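Local coordinates for protein multicopper oxidase (Pseudomonas thermotolerans, PDB 6VOW) that probably acts as a laccase-like oxidase, using its bound copper ions to take electrons from phenolic or lignin-related substrates and pass them to dioxygen, at residues 403-408 against 419-424; 229-234 against 259-264; 314-319 against 396-401; 243-248 against 267-272. All coordinates share one frame; numbering follows the deposited sequence.

Contact 1 of 4, residues 403-408 against 419-424; sequences DRREII and KNETAR
Arg404 lays its aliphatic part against the stem of Glu421, the two chains sliding past each other in opposite directions with Arg404 CG 3.5 Å from Glu421 CG. A bend at chi2 (-92°) swings Arg404 CD toward Lys419 O. Beyond it, Asn420 O stands over one face of the guanidinium, 3.3 Å from Arg404 NH1 but badly angled for a hydrogen bond. The extended chain of Glu421 brings OE1 to the edge of the Arg405 guanidinium, in its plane; at 3.8 Å from Arg405 NE this is a long salt bridge. The same OE1 accepts from Gly418 N, while OE2 is bonded to Tyr415 OH. An alanine in place of Glu421 would probably leave Arg405 without this opposite charge and Gly418 N and Tyr415 OH without their carboxylate partner. Asp403 grips Thr422 twice: Asp403 N donates to Thr422 O (2.8 Å), and Thr422 N donates to Asp403 OD2 (2.7 Å), meeting it from above the carboxylate plane. The contact lies at the surface, where the loop leaving strand 397-402 covers the start of strand 422-428; strand 375-382 flanks that strand on its other side, and Tyr415 of strand 414-417 packs against Arg405.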
# COMPACT_ATOMS: atom_id res chain seq x y z
N ASP A 403 -18.47 -12.91 -2.89
CA ASP A 403 -19.94 -12.82 -2.78
C ASP A 403 -20.50 -11.77 -3.72
O ASP A 403 -21.52 -11.96 -4.36
CB ASP A 403 -20.34 -12.26 -1.41
CG ASP A 403 -20.63 -13.32 -0.38
OD1 ASP A 403 -20.97 -14.46 -0.78
OD2 ASP A 403 -20.55 -12.95 0.84
N ARG A 404 -19.84 -10.63 -3.70
CA ARG A 404 -20.45 -9.42 -4.14
C ARG A 404 -19.96 -9.15 -5.54
O ARG A 404 -20.74 -9.11 -6.50
CB ARG A 404 -20.08 -8.23 -3.22
CG ARG A 404 -19.99 -8.52 -1.72
CD ARG A 404 -21.28 -8.29 -0.95
NE ARG A 404 -22.22 -9.41 -0.99
CZ ARG A 404 -23.19 -9.62 -0.10
NH1 ARG A 404 -23.39 -8.80 0.94
NH2 ARG A 404 -23.98 -10.68 -0.26
N ARG A 405 -18.64 -9.00 -5.65
CA ARG A 405 -18.00 -8.55 -6.85
C ARG A 405 -17.92 -9.75 -7.80
O ARG A 405 -17.97 -10.92 -7.37
CB ARG A 405 -16.60 -7.97 -6.51
CG ARG A 405 -16.63 -6.82 -5.48
CD ARG A 405 -15.33 -5.96 -5.38
NE ARG A 405 -15.17 -5.30 -4.04
CZ ARG A 405 -14.64 -4.10 -3.78
NH1 ARG A 405 -14.14 -3.30 -4.73
NH2 ARG A 405 -14.61 -3.68 -2.52
N GLU A 406 -17.87 -9.48 -9.10
CA GLU A 406 -17.38 -10.50 -10.01
C GLU A 406 -15.88 -10.28 -9.98
O GLU A 406 -15.45 -9.14 -10.00
CB GLU A 406 -17.97 -10.34 -11.43
CG GLU A 406 -17.71 -11.52 -12.34
CD GLU A 406 -18.12 -12.86 -11.71
OE1 GLU A 406 -19.35 -13.09 -11.59
OE2 GLU A 406 -17.23 -13.67 -11.31
N ILE A 407 -15.08 -11.35 -9.86
CA ILE A 407 -13.59 -11.21 -9.82
C ILE A 407 -12.91 -11.73 -11.08
O ILE A 407 -13.17 -12.85 -11.51
CB ILE A 407 -12.99 -11.94 -8.60
CG1 ILE A 407 -13.52 -11.30 -7.29
CG2 ILE A 407 -11.45 -11.95 -8.64
CD1 ILE A 407 -12.94 -9.96 -6.94
N ILE A 408 -12.04 -10.91 -11.66
CA ILE A 408 -11.03 -11.39 -12.59
C ILE A 408 -9.85 -11.67 -11.72
O ILE A 408 -9.26 -10.73 -11.19
CB ILE A 408 -10.61 -10.33 -13.62
CG1 ILE A 408 -11.85 -9.94 -14.46
CG2 ILE A 408 -9.42 -10.87 -14.44
CD1 ILE A 408 -11.53 -8.96 -15.54
N LYS A 419 -18.38 -4.58 2.70
CA LYS A 419 -19.41 -4.70 3.70
C LYS A 419 -20.09 -6.01 3.46
O LYS A 419 -20.53 -6.27 2.35
CB LYS A 419 -20.43 -3.62 3.48
CG LYS A 419 -19.97 -2.16 3.59
CD LYS A 419 -21.21 -1.28 3.47
CE LYS A 419 -20.99 0.22 3.45
NZ LYS A 419 -20.08 0.64 4.55
N ASN A 420 -20.17 -6.82 4.51
CA ASN A 420 -20.76 -8.16 4.44
C ASN A 420 -20.25 -9.00 3.30
O ASN A 420 -20.96 -9.86 2.82
CB ASN A 420 -22.27 -8.06 4.35
CG ASN A 420 -22.93 -7.88 5.70
OD1 ASN A 420 -22.29 -7.77 6.76
ND2 ASN A 420 -24.26 -7.81 5.66
N GLU A 421 -19.04 -8.78 2.83
CA GLU A 421 -18.56 -9.54 1.70
C GLU A 421 -17.89 -10.85 2.19
O GLU A 421 -17.16 -10.88 3.19
CB GLU A 421 -17.62 -8.69 0.86
CG GLU A 421 -16.97 -9.42 -0.30
CD GLU A 421 -16.03 -8.58 -1.16
OE1 GLU A 421 -15.78 -7.33 -0.93
OE2 GLU A 421 -15.54 -9.22 -2.13
N THR A 422 -18.13 -11.96 1.47
CA THR A 422 -17.27 -13.16 1.64
C THR A 422 -16.44 -13.37 0.37
O THR A 422 -16.99 -13.79 -0.65
CB THR A 422 -18.04 -14.45 1.92
OG1 THR A 422 -18.59 -14.40 3.24
CG2 THR A 422 -17.11 -15.67 1.80
N ALA A 423 -15.12 -13.13 0.48
CA ALA A 423 -14.17 -13.37 -0.64
C ALA A 423 -13.20 -14.58 -0.41
O ALA A 423 -12.82 -14.97 0.73
CB ALA A 423 -13.43 -12.07 -0.97
N ARG A 424 -12.86 -15.23 -1.51
CA ARG A 424 -11.99 -16.37 -1.45
C ARG A 424 -10.70 -15.97 -2.15
O ARG A 424 -10.69 -15.32 -3.20
CB ARG A 424 -12.69 -17.56 -2.09
CG ARG A 424 -13.81 -18.09 -1.21
CD ARG A 424 -14.69 -19.09 -1.91
NE ARG A 424 -13.98 -20.32 -2.22
CZ ARG A 424 -13.55 -20.69 -3.42
NH1 ARG A 424 -13.72 -19.92 -4.50
NH2 ARG A 424 -12.93 -21.87 -3.56

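Contact 2 of 4, residues 229-234 against 259-264; sequences TVTYRL and EYWLGP
Arg233 and Trp261 both hold CG anti to the carbonyl carbon (chi1 -63° and -72°), and their side chains run side by side, pointing the same way. Arg233 CD rests over one face of the indole, 3.9 Å from the centroid of the Trp261 six-membered ring, in a CH-pi contact displaced toward the rim. Glu259 has CG between its backbone N and carbonyl carbon (chi1 50°); its OE2 lies at the ring edge and accepts from Trp261 NE1 at 2.8 Å, the N-H coming from above the carboxylate plane, a bond that would limit rotation of the indole. A water joins the other carboxylate oxygen, Glu259 OE1, to Arg233 NE. The backbones form an antiparallel ladder in which strand 260-262 is an edge strand of its sheet, consistent with the middle cupredoxin domain of a three-domain multicopper oxidase. Tyr232 with Leu262 and Leu234 with Tyr260 are the hydrogen-bonded pairs, Leu262 N reaching Tyr232 O at 2.9 Å. On the face opposite Arg233 and Trp261, Leu234 CD1 meets Leu262 CD2 at 3.8 Å, and Leu171, Leu223 and Ile268 pack there from the facing sheet. Past the ladder, Pro264 CG abuts Val230 O at 3.3 Å.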
# COMPACT_ATOMS: atom_id res chain seq x y z
N THR A 229 -6.41 5.48 6.42
CA THR A 229 -7.87 5.04 6.45
C THR A 229 -8.71 5.23 5.19
O THR A 229 -9.69 4.48 4.97
CB THR A 229 -8.64 5.68 7.66
OG1 THR A 229 -9.33 6.86 7.25
CG2 THR A 229 -7.73 6.05 8.69
N VAL A 230 -8.38 6.22 4.37
CA VAL A 230 -9.20 6.55 3.23
C VAL A 230 -9.19 5.51 2.06
O VAL A 230 -8.23 4.94 1.75
CB VAL A 230 -8.94 7.97 2.75
CG1 VAL A 230 -9.73 8.29 1.52
CG2 VAL A 230 -9.31 8.95 3.85
N THR A 231 -10.34 5.22 1.51
CA THR A 231 -10.45 4.57 0.23
C THR A 231 -10.85 5.61 -0.82
O THR A 231 -11.92 6.11 -0.77
CB THR A 231 -11.49 3.50 0.30
OG1 THR A 231 -10.97 2.43 1.08
CG2 THR A 231 -11.79 2.98 -1.07
N TYR A 232 -9.98 5.89 -1.78
CA TYR A 232 -10.22 6.85 -2.82
C TYR A 232 -10.93 6.16 -3.98
O TYR A 232 -10.45 5.18 -4.52
CB TYR A 232 -8.95 7.41 -3.29
CG TYR A 232 -8.17 8.04 -2.20
CD1 TYR A 232 -8.48 9.31 -1.72
CD2 TYR A 232 -7.06 7.38 -1.65
CE1 TYR A 232 -7.75 9.86 -0.67
CE2 TYR A 232 -6.31 7.94 -0.66
CZ TYR A 232 -6.67 9.18 -0.17
OH TYR A 232 -5.91 9.69 0.85
N ARG A 233 -12.12 6.68 -4.30
CA ARG A 233 -12.98 6.15 -5.37
C ARG A 233 -12.52 6.80 -6.61
O ARG A 233 -13.06 7.79 -7.08
CB ARG A 233 -14.45 6.45 -5.08
CG ARG A 233 -14.87 5.75 -3.80
CD ARG A 233 -16.38 5.68 -3.60
NE ARG A 233 -17.08 6.97 -3.76
CZ ARG A 233 -16.92 8.05 -2.98
NH1 ARG A 233 -16.04 8.07 -1.95
NH2 ARG A 233 -17.65 9.15 -3.23
N LEU A 234 -11.40 6.30 -7.09
CA LEU A 234 -10.67 7.00 -8.17
C LEU A 234 -11.40 6.91 -9.46
O LEU A 234 -11.88 5.85 -9.86
CB LEU A 234 -9.28 6.37 -8.39
CG LEU A 234 -8.19 6.46 -7.32
CD1 LEU A 234 -6.93 5.77 -7.84
CD2 LEU A 234 -7.87 7.89 -6.96
N GLU A 259 -14.87 3.75 -11.85
CA GLU A 259 -14.08 4.10 -10.70
C GLU A 259 -13.21 2.96 -10.27
O GLU A 259 -13.44 1.81 -10.64
CB GLU A 259 -14.96 4.63 -9.53
CG GLU A 259 -16.15 3.75 -9.20
CD GLU A 259 -16.97 4.32 -8.05
OE1 GLU A 259 -16.94 5.55 -7.77
OE2 GLU A 259 -17.65 3.48 -7.43
N TYR A 260 -12.14 3.27 -9.60
CA TYR A 260 -11.40 2.19 -8.97
C TYR A 260 -11.29 2.52 -7.48
O TYR A 260 -10.89 3.61 -7.13
CB TYR A 260 -10.04 2.02 -9.63
CG TYR A 260 -9.32 0.85 -9.06
CD1 TYR A 260 -8.55 0.99 -7.90
CD2 TYR A 260 -9.39 -0.41 -9.65
CE1 TYR A 260 -7.87 -0.08 -7.37
CE2 TYR A 260 -8.72 -1.45 -9.12
CZ TYR A 260 -7.93 -1.26 -7.97
OH TYR A 260 -7.29 -2.34 -7.39
N TRP A 261 -11.64 1.58 -6.62
CA TRP A 261 -11.60 1.81 -5.16
C TRP A 261 -10.23 1.46 -4.64
O TRP A 261 -9.88 0.27 -4.47
CB TRP A 261 -12.65 0.95 -4.43
CG TRP A 261 -14.07 1.42 -4.65
CD1 TRP A 261 -14.63 1.81 -5.81
CD2 TRP A 261 -15.10 1.54 -3.66
NE1 TRP A 261 -15.92 2.15 -5.64
CE2 TRP A 261 -16.25 2.01 -4.33
CE3 TRP A 261 -15.16 1.33 -2.29
CZ2 TRP A 261 -17.46 2.24 -3.67
CZ3 TRP A 261 -16.34 1.56 -1.63
CH2 TRP A 261 -17.48 2.01 -2.31
N LEU A 262 -9.43 2.49 -4.42
CA LEU A 262 -8.07 2.35 -3.99
C LEU A 262 -8.11 2.45 -2.51
O LEU A 262 -8.15 3.56 -1.95
CB LEU A 262 -7.17 3.52 -4.52
CG LEU A 262 -5.64 3.30 -4.43
CD1 LEU A 262 -5.36 2.18 -5.33
CD2 LEU A 262 -4.86 4.46 -4.99
N GLY A 263 -8.14 1.32 -1.87
CA GLY A 263 -8.00 1.27 -0.43
C GLY A 263 -6.65 1.63 0.15
O GLY A 263 -5.66 1.69 -0.55
N PRO A 264 -6.60 1.84 1.46
CA PRO A 264 -5.31 2.18 2.09
C PRO A 264 -4.29 1.08 1.82
O PRO A 264 -4.62 -0.17 1.89
CB PRO A 264 -5.64 2.33 3.56
CG PRO A 264 -7.15 2.51 3.62
CD PRO A 264 -7.71 1.79 2.45
O HOH W 1 -18.08 7.22 -6.31

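Contact 3 of 4, residues 314-319 against 396-401; sequences VAEPDL and VFKVLS
Val314 presses CG1 onto CG1 of Val396 at 3.4 Å, tighter than usual for two methyls, the side chains crossing at about a right angle. Two residues on, the CB of Glu316 sets off away from the strand, but a bend at chi2 (52°) turns CD back, and OE2 reaches the ammonium of Lys398. Lys398, extended along its whole length, donates from NZ to Glu316 OE2 at 2.9 Å, on the syn side and 25° out of the carboxylate plane. An alanine in place of Lys398 would probably leave this carboxylate without its charged mate and freer to turn. Segment 314-319 belongs to the long connection from strand 288-296 to strand 323-329, which in the three-domain multicopper oxidase fold would join the second cupredoxin domain to the third. Here it skirts one face of the sheet holding strand 397-402, whose Leu400 and Ser401 both face Arg424 in a classic beta bulge. Pro317 has its CG 4.3 Å from Lys398 CB, and it also touches Ala426 on the adjacent strand. Leu319 meets Leu400 tip to tip, CD1 of Leu319 lying 3.7 Å from CD2 of Leu400, with Ile377 touching both.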
# COMPACT_ATOMS: atom_id res chain seq x y z
N VAL A 314 5.48 -15.27 -8.90
CA VAL A 314 4.73 -15.63 -7.72
C VAL A 314 4.27 -17.06 -7.90
O VAL A 314 3.98 -17.52 -8.97
CB VAL A 314 3.52 -14.73 -7.59
CG1 VAL A 314 2.93 -14.84 -6.20
CG2 VAL A 314 3.86 -13.30 -7.89
N ALA A 315 4.18 -17.78 -6.80
CA ALA A 315 3.88 -19.19 -6.83
C ALA A 315 2.39 -19.39 -7.12
O ALA A 315 1.55 -18.99 -6.33
CB ALA A 315 4.32 -19.82 -5.49
N GLU A 316 2.06 -19.96 -8.27
CA GLU A 316 0.69 -20.23 -8.65
C GLU A 316 0.03 -21.04 -7.58
O GLU A 316 0.51 -22.10 -7.22
CB GLU A 316 0.61 -20.98 -9.98
CG GLU A 316 -0.79 -21.00 -10.59
CD GLU A 316 -1.43 -19.62 -10.73
OE1 GLU A 316 -1.00 -18.84 -11.63
OE2 GLU A 316 -2.38 -19.32 -9.93
N PRO A 317 -1.05 -20.53 -7.02
CA PRO A 317 -1.77 -21.48 -6.20
C PRO A 317 -2.46 -22.45 -7.17
O PRO A 317 -2.87 -22.04 -8.28
CB PRO A 317 -2.72 -20.61 -5.37
CG PRO A 317 -2.10 -19.27 -5.44
CD PRO A 317 -1.56 -19.18 -6.84
N ASP A 318 -2.45 -23.73 -6.76
CA ASP A 318 -3.05 -24.92 -7.40
C ASP A 318 -4.34 -25.21 -6.56
O ASP A 318 -4.27 -25.82 -5.48
CB ASP A 318 -1.99 -26.12 -7.38
CG ASP A 318 -2.64 -27.51 -7.59
OD1 ASP A 318 -3.88 -27.57 -7.70
OD2 ASP A 318 -1.91 -28.55 -7.66
N LEU A 319 -5.49 -24.77 -7.07
CA LEU A 319 -6.77 -24.90 -6.36
C LEU A 319 -7.15 -26.32 -6.01
O LEU A 319 -7.67 -26.56 -4.93
CB LEU A 319 -7.93 -24.23 -7.10
CG LEU A 319 -7.75 -22.72 -7.35
CD1 LEU A 319 -9.10 -22.05 -7.56
CD2 LEU A 319 -6.98 -22.03 -6.23
N VAL A 396 2.01 -13.20 -1.29
CA VAL A 396 1.09 -12.64 -2.24
C VAL A 396 -0.04 -13.63 -2.41
O VAL A 396 0.22 -14.81 -2.58
CB VAL A 396 1.85 -12.41 -3.54
CG1 VAL A 396 0.94 -12.54 -4.71
CG2 VAL A 396 2.47 -11.01 -3.51
N PHE A 397 -1.28 -13.17 -2.38
CA PHE A 397 -2.35 -14.10 -2.62
C PHE A 397 -3.03 -13.72 -3.92
O PHE A 397 -2.89 -12.60 -4.40
CB PHE A 397 -3.35 -14.19 -1.45
CG PHE A 397 -3.87 -12.87 -1.02
CD1 PHE A 397 -4.93 -12.27 -1.69
CD2 PHE A 397 -3.31 -12.21 0.06
CE1 PHE A 397 -5.39 -11.00 -1.27
CE2 PHE A 397 -3.77 -11.00 0.50
CZ PHE A 397 -4.82 -10.39 -0.15
N LYS A 398 -3.72 -14.69 -4.48
CA LYS A 398 -4.51 -14.53 -5.69
C LYS A 398 -5.96 -14.49 -5.32
O LYS A 398 -6.46 -15.38 -4.64
CB LYS A 398 -4.28 -15.76 -6.60
CG LYS A 398 -4.88 -15.61 -7.98
CD LYS A 398 -4.49 -16.70 -8.91
CE LYS A 398 -4.54 -16.20 -10.34
NZ LYS A 398 -4.11 -17.33 -11.23
N VAL A 399 -6.65 -13.48 -5.76
CA VAL A 399 -8.06 -13.27 -5.44
C VAL A 399 -8.88 -14.10 -6.36
O VAL A 399 -8.78 -13.98 -7.61
CB VAL A 399 -8.44 -11.81 -5.67
CG1 VAL A 399 -9.88 -11.54 -5.26
CG2 VAL A 399 -7.51 -10.93 -4.87
N LEU A 400 -9.71 -14.96 -5.77
CA LEU A 400 -10.36 -15.94 -6.62
C LEU A 400 -11.73 -15.41 -7.00
O LEU A 400 -12.02 -15.12 -8.21
CB LEU A 400 -10.45 -17.26 -5.88
CG LEU A 400 -9.46 -18.36 -6.06
CD1 LEU A 400 -8.04 -17.82 -6.04
CD2 LEU A 400 -9.70 -19.43 -5.02
N SER A 401 -12.55 -15.24 -5.96
CA SER A 401 -13.99 -14.95 -6.09
C SER A 401 -14.47 -14.06 -4.95
O SER A 401 -13.78 -13.90 -3.92
CB SER A 401 -14.80 -16.25 -6.09
OG SER A 401 -14.49 -17.08 -4.98

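Contact 4 of 4, residues 243-248 against 267-272; sequences LYALDG and RIDLAV
Leu243 and Leu246 pack against Ile268 and Leu270 on the tight side of this antiparallel pair. Leu243 CD2 touches two methyls, 3.8 Å from Ile268 CD1 and 4.0 Å from Leu270 CD1. Ile268 holds CG1 between its backbone N and carbonyl carbon (chi1 57°), which leaves CG2 to meet Leu246 CD2 at 3.7 Å; Tyr260 and Leu262 of the facing sheet close over this oily face. The ladder beneath is interrupted by a beta bulge: Tyr244 N donates to Asp269 O almost straight (177°), Asp269 N to Ala245 O, and the buried Ala245 N is left with no partner.

The looser end, still buried, is polar and hydrated. Asp247 N donates to Arg267 O, while Arg267 N returns a bond to Asp247 OD1 at 3.0 Å. A water donates to both Asp247 OD1 (2.6 Å) and Arg267 O, so this carboxylate oxygen has two donors. The bent Arg267 chain lays its guanidinium face over Asp247 CA; the ion pair from Asp247 OD1 to Arg267 NH1, at 4.0 Å, is long and has no N-H aimed at it. The arginine is held instead by Asn132 O, Gly265 O and a salt bridge to Asp413, and Asp247 OD2 bonds Thr412 OG1. Positive phi at Asp247 and Gly248 turns the chain into edge strand 249-255, so that strand 240-246 forms a beta hairpin with it on one side and pairs with strand 267-273 on the other, as in a cupredoxin sandwich, the Arg267 side chain lying about 7 Å from the bound Cu-O-Cu linkage.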
# COMPACT_ATOMS: atom_id res chain seq x y z
N LEU A 243 -6.00 0.02 -16.55
CA LEU A 243 -5.33 -0.56 -15.47
C LEU A 243 -4.34 -1.58 -16.04
O LEU A 243 -4.70 -2.35 -16.88
CB LEU A 243 -6.35 -1.20 -14.57
CG LEU A 243 -7.26 -0.16 -13.89
CD1 LEU A 243 -8.37 -0.90 -13.14
CD2 LEU A 243 -6.46 0.68 -12.92
N TYR A 244 -3.10 -1.51 -15.58
CA TYR A 244 -2.07 -2.49 -15.98
C TYR A 244 -1.55 -3.34 -14.87
O TYR A 244 -0.93 -4.41 -15.12
CB TYR A 244 -0.89 -1.79 -16.58
CG TYR A 244 -1.00 -1.57 -18.07
CD1 TYR A 244 -2.03 -0.82 -18.60
CD2 TYR A 244 -0.13 -2.18 -18.93
CE1 TYR A 244 -2.14 -0.62 -19.97
CE2 TYR A 244 -0.22 -2.01 -20.29
CZ TYR A 244 -1.20 -1.22 -20.80
OH TYR A 244 -1.23 -1.08 -22.11
N ALA A 245 -1.71 -2.85 -13.65
CA ALA A 245 -1.32 -3.61 -12.48
C ALA A 245 -1.99 -3.12 -11.23
O ALA A 245 -2.21 -1.92 -11.06
CB ALA A 245 0.16 -3.49 -12.25
N LEU A 246 -2.19 -4.07 -10.32
CA LEU A 246 -2.83 -3.80 -9.00
C LEU A 246 -2.00 -4.37 -7.86
O LEU A 246 -1.67 -5.63 -7.83
CB LEU A 246 -4.20 -4.41 -8.95
CG LEU A 246 -5.10 -4.34 -10.15
CD1 LEU A 246 -6.35 -5.24 -9.95
CD2 LEU A 246 -5.44 -2.89 -10.45
N ASP A 247 -1.61 -3.46 -6.96
CA ASP A 247 -0.92 -3.81 -5.73
C ASP A 247 0.38 -4.54 -6.13
O ASP A 247 0.72 -5.59 -5.63
CB ASP A 247 -1.86 -4.64 -4.86
CG ASP A 247 -3.26 -3.97 -4.70
OD1 ASP A 247 -3.32 -2.80 -4.36
OD2 ASP A 247 -4.28 -4.59 -5.02
N GLY A 248 1.09 -3.91 -7.06
CA GLY A 248 2.42 -4.38 -7.57
C GLY A 248 2.43 -5.65 -8.42
O GLY A 248 3.48 -6.30 -8.57
N ARG A 267 -2.24 0.03 -4.50
CA ARG A 267 -1.60 0.78 -5.57
C ARG A 267 -2.12 0.28 -6.88
O ARG A 267 -2.59 -0.84 -7.01
CB ARG A 267 -0.09 0.48 -5.51
CG ARG A 267 0.62 0.86 -4.24
CD ARG A 267 0.65 -0.25 -3.22
NE ARG A 267 1.39 -1.48 -3.62
CZ ARG A 267 1.11 -2.67 -3.12
NH1 ARG A 267 0.09 -2.84 -2.28
NH2 ARG A 267 1.79 -3.72 -3.50
N ILE A 268 -1.96 1.10 -7.89
CA ILE A 268 -2.26 0.70 -9.24
C ILE A 268 -1.29 1.38 -10.16
O ILE A 268 -0.76 2.47 -9.88
CB ILE A 268 -3.71 1.13 -9.70
CG1 ILE A 268 -4.00 2.66 -9.61
CG2 ILE A 268 -4.74 0.39 -8.90
CD1 ILE A 268 -5.39 2.98 -10.09
N ASP A 269 -1.12 0.76 -11.30
CA ASP A 269 -0.52 1.47 -12.45
C ASP A 269 -1.69 1.71 -13.35
O ASP A 269 -2.38 0.76 -13.74
CB ASP A 269 0.42 0.59 -13.20
CG ASP A 269 1.76 0.45 -12.52
OD1 ASP A 269 2.37 1.47 -12.16
OD2 ASP A 269 2.23 -0.71 -12.41
N LEU A 270 -1.86 2.97 -13.69
CA LEU A 270 -2.96 3.44 -14.40
C LEU A 270 -2.31 4.06 -15.61
O LEU A 270 -1.61 5.08 -15.47
CB LEU A 270 -3.75 4.45 -13.52
CG LEU A 270 -4.95 5.06 -14.26
CD1 LEU A 270 -5.79 4.02 -14.95
CD2 LEU A 270 -5.83 5.91 -13.41
N ALA A 271 -2.41 3.40 -16.76
CA ALA A 271 -1.90 4.03 -18.01
C ALA A 271 -2.93 4.90 -18.63
O ALA A 271 -4.07 4.43 -18.89
CB ALA A 271 -1.50 3.02 -19.01
N VAL A 272 -2.53 6.14 -18.91
CA VAL A 272 -3.45 7.16 -19.35
C VAL A 272 -2.98 7.68 -20.73
O VAL A 272 -1.81 8.06 -20.89
CB VAL A 272 -3.46 8.33 -18.34
CG1 VAL A 272 -4.28 9.52 -18.83
CG2 VAL A 272 -4.09 7.85 -17.04
O HOH W 2 -5.04 -1.74 -6.06

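How the contacts relate
Contact 4 is wholly buried and contacts 2 and 3 partly so, contact 3 with an ion pair toward the surface, whereas contact 1 is a surface contact. Contacts 2 and 4 belong to the two facing sheets of one sandwich: their segments alternate along the chain, and Tyr260 packs on Ile268, Leu246 and Leu243. Contacts 1 and 3 share another sheet, where Arg424 pairs with Leu400 and Ser401 across strands 422-428 and 397-402. The chemistry follows position. Contacts 2 and 4 rest on strand ladders, each with one apolar face, contact 1 on a loop held by bonds to Asp403 and by charges, and contact 3 on side chains alone.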